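Local coordinates for Blr3880 protein (Bradyrhizobium japonicum, PDB 2OOD), which probably catalyses the zinc-dependent hydrolytic deamination of guanine to xanthine and ammonia, at residues 80-85 with 108-113. Sequence-based numbering, arbitrary orientation.
Sequences IHLPQT and IKYKDR. With ZN (zinc ion), chain B; GUN (guanine), chain C.
Tyr110 lays one face of its ring over Pro83, whose CA stands 3.7 Å from the ring centroid and 21° off the ring normal, a CH-pi contact. Pro83 CB extends the overlap toward the CD1-CE1 bond, 3.7 Å from Tyr110 CD1, while Leu82 CD1 approaches Tyr110 CE2, the ring atom opposite, at 4.3 Å. With CG anti to its own carbonyl carbon (chi1 -74°), Tyr110 brings its hydroxyl up beside Pro83 CA and Leu82 O, in the 3-10 turn that begins at Leu82. There a water in the plane of the ring accepts from Tyr110 OH at 2.7 Å and donates to Pro83 O at 3.0 Å, linking phenol to backbone. Leu82 O, near the hydroxyl but not bonded to it, accepts from Thr85 N and, on an in-plane lone pair, from Thr85 OG1 at 2.7 Å. A leucine in place of Tyr110 would probably cost Pro83 its aromatic cover and the bridging water its phenol partner. Trp420 of the second subunit also packs on Tyr110. Just before the turn, His81 NE2 binds zinc at 2.1 Å, alongside His79, His234 and Asp326. His79 and His81, at the end of strand 70-81, are the HxH metal motif of the amidohydrolase TIM barrel.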
loop_
_atom_site.group_PDB
_atom_site.type_symbol
_atom_site.label_atom_id
_atom_site.label_comp_id
_atom_site.label_asym_id
_atom_site.label_seq_id
_atom_site.Cartn_x
_atom_site.Cartn_y
_atom_site.Cartn_z
ATOM N N ILE A 80 2.198 17.700 -2.730
ATOM C CA ILE A 80 3.110 16.968 -3.625
ATOM C C ILE A 80 4.344 17.815 -3.852
ATOM O O ILE A 80 4.318 19.023 -3.657
ATOM C CB ILE A 80 2.533 16.664 -5.040
ATOM C CG1 ILE A 80 1.134 17.237 -5.184
ATOM C CG2 ILE A 80 2.569 15.172 -5.324
ATOM C CD1 ILE A 80 1.122 18.733 -5.308
ATOM N N HIS A 81 5.426 17.172 -4.267
ATOM C CA HIS A 81 6.687 17.846 -4.548
ATOM C C HIS A 81 6.979 17.643 -6.031
ATOM O O HIS A 81 7.452 16.582 -6.434
ATOM C CB HIS A 81 7.818 17.234 -3.712
ATOM C CG HIS A 81 7.790 17.611 -2.263
ATOM N ND1 HIS A 81 8.391 18.752 -1.780
ATOM C CD2 HIS A 81 7.273 16.975 -1.186
ATOM C CE1 HIS A 81 8.249 18.800 -0.467
ATOM N NE2 HIS A 81 7.574 17.734 -0.079
ATOM N N LEU A 82 6.694 18.660 -6.835
ATOM C CA LEU A 82 6.922 18.601 -8.277
ATOM C C LEU A 82 8.290 18.055 -8.697
ATOM O O LEU A 82 8.374 17.127 -9.505
ATOM C CB LEU A 82 6.723 19.991 -8.895
ATOM C CG LEU A 82 7.491 20.287 -10.190
ATOM C CD1 LEU A 82 7.005 19.389 -11.310
ATOM C CD2 LEU A 82 7.311 21.747 -10.558
ATOM N N PRO A 83 9.381 18.625 -8.158
ATOM C CA PRO A 83 10.722 18.165 -8.518
ATOM C C PRO A 83 11.105 16.771 -8.028
ATOM O O PRO A 83 12.223 16.321 -8.263
ATOM C CB PRO A 83 11.620 19.258 -7.949
ATOM C CG PRO A 83 10.887 19.657 -6.723
ATOM C CD PRO A 83 9.453 19.725 -7.180
ATOM N N GLN A 84 10.189 16.083 -7.357
ATOM C CA GLN A 84 10.486 14.744 -6.867
ATOM C C GLN A 84 9.792 13.660 -7.692
ATOM O O GLN A 84 9.876 12.465 -7.380
ATOM C CB GLN A 84 10.092 14.636 -5.401
ATOM C CG GLN A 84 11.017 15.413 -4.491
ATOM C CD GLN A 84 10.523 15.460 -3.066
ATOM O OE1 GLN A 84 9.964 14.491 -2.567
ATOM N NE2 GLN A 84 10.740 16.582 -2.394
ATOM N N THR A 85 9.126 14.094 -8.760
ATOM C CA THR A 85 8.400 13.218 -9.673
ATOM C C THR A 85 9.184 11.994 -10.138
ATOM O O THR A 85 8.615 10.926 -10.343
ATOM C CB THR A 85 7.967 13.994 -10.941
ATOM O OG1 THR A 85 7.057 15.038 -10.579
ATOM C CG2 THR A 85 7.308 13.067 -11.947
ATOM N N ILE A 108 17.778 19.922 -7.753
ATOM C CA ILE A 108 18.684 20.939 -8.253
ATOM C C ILE A 108 18.691 20.984 -9.789
ATOM O O ILE A 108 19.040 22.005 -10.382
ATOM C CB ILE A 108 20.114 20.696 -7.698
ATOM C CG1 ILE A 108 20.986 21.922 -7.956
ATOM C CG2 ILE A 108 20.718 19.456 -8.335
ATOM C CD1 ILE A 108 22.327 21.881 -7.239
ATOM N N LYS A 109 18.284 19.883 -10.425
ATOM C CA LYS A 109 18.238 19.804 -11.889
ATOM C C LYS A 109 17.176 20.731 -12.477
ATOM O O LYS A 109 17.263 21.132 -13.638
ATOM C CB LYS A 109 17.920 18.380 -12.354
ATOM C CG LYS A 109 18.859 17.303 -11.871
ATOM C CD LYS A 109 18.395 15.957 -12.409
ATOM C CE LYS A 109 19.292 14.817 -11.970
ATOM N NZ LYS A 109 18.815 13.517 -12.514
ATOM N N TYR A 110 16.165 21.056 -11.680
ATOM C CA TYR A 110 15.097 21.922 -12.147
ATOM C C TYR A 110 15.520 23.373 -12.331
ATOM O O TYR A 110 14.689 24.231 -12.639
ATOM C CB TYR A 110 13.886 21.817 -11.212
ATOM C CG TYR A 110 13.143 20.510 -11.385
ATOM C CD1 TYR A 110 13.732 19.299 -11.039
ATOM C CD2 TYR A 110 11.878 20.476 -11.951
ATOM C CE1 TYR A 110 13.081 18.091 -11.259
ATOM C CE2 TYR A 110 11.220 19.274 -12.176
ATOM C CZ TYR A 110 11.825 18.087 -11.830
ATOM O OH TYR A 110 11.175 16.891 -12.064
ATOM N N LYS A 111 16.812 23.636 -12.134
ATOM C CA LYS A 111 17.379 24.972 -12.324
ATOM C C LYS A 111 17.333 25.190 -13.833
ATOM O O LYS A 111 17.081 26.296 -14.318
ATOM C CB LYS A 111 18.843 25.004 -11.879
ATOM C CG LYS A 111 19.132 25.748 -10.599
ATOM C CD LYS A 111 20.642 25.842 -10.391
ATOM C CE LYS A 111 20.983 26.587 -9.100
ATOM N NZ LYS A 111 22.452 26.495 -8.743
ATOM N N ASP A 112 17.601 24.098 -14.550
ATOM C CA ASP A 112 17.608 24.042 -16.006
ATOM C C ASP A 112 16.151 24.045 -16.476
ATOM O O ASP A 112 15.378 23.155 -16.110
ATOM C CB ASP A 112 18.311 22.757 -16.433
ATOM C CG ASP A 112 18.328 22.568 -17.924
ATOM O OD1 ASP A 112 19.434 22.585 -18.509
ATOM O OD2 ASP A 112 17.236 22.402 -18.514
ATOM N N ARG A 113 15.773 25.031 -17.289
ATOM C CA ARG A 113 14.388 25.142 -17.738
ATOM C C ARG A 113 13.872 24.012 -18.621
ATOM O O ARG A 113 12.669 23.743 -18.637
ATOM C CB ARG A 113 14.166 26.478 -18.435
ATOM C CG ARG A 113 12.710 26.775 -18.697
ATOM C CD ARG A 113 12.564 28.109 -19.387
ATOM N NE ARG A 113 13.046 29.218 -18.566
ATOM C CZ ARG A 113 12.447 29.654 -17.460
ATOM N NH1 ARG A 113 11.334 29.077 -17.023
ATOM N NH2 ARG A 113 12.952 30.686 -16.799
HETATM ZN ZN ZN B . 6.448 17.256 1.665
HETATM N N9 GUN C . 10.274 19.087 4.299
HETATM C C8 GUN C . 11.512 18.908 4.821
HETATM N N7 GUN C . 11.802 17.641 4.894
HETATM C C5 GUN C . 10.770 16.913 4.414
HETATM C C6 GUN C . 10.516 15.512 4.244
HETATM O O6 GUN C . 11.355 14.659 4.557
HETATM N N1 GUN C . 9.293 15.135 3.694
HETATM C C2 GUN C . 8.349 16.084 3.331
HETATM N N2 GUN C . 7.144 15.683 2.775
HETATM N N3 GUN C . 8.575 17.377 3.487
HETATM C C4 GUN C . 9.754 17.831 4.023
HETATM O O HOH W 1 12.089 14.727 -10.782
HETATM O O HOH W 2 7.411 15.114 0.662
#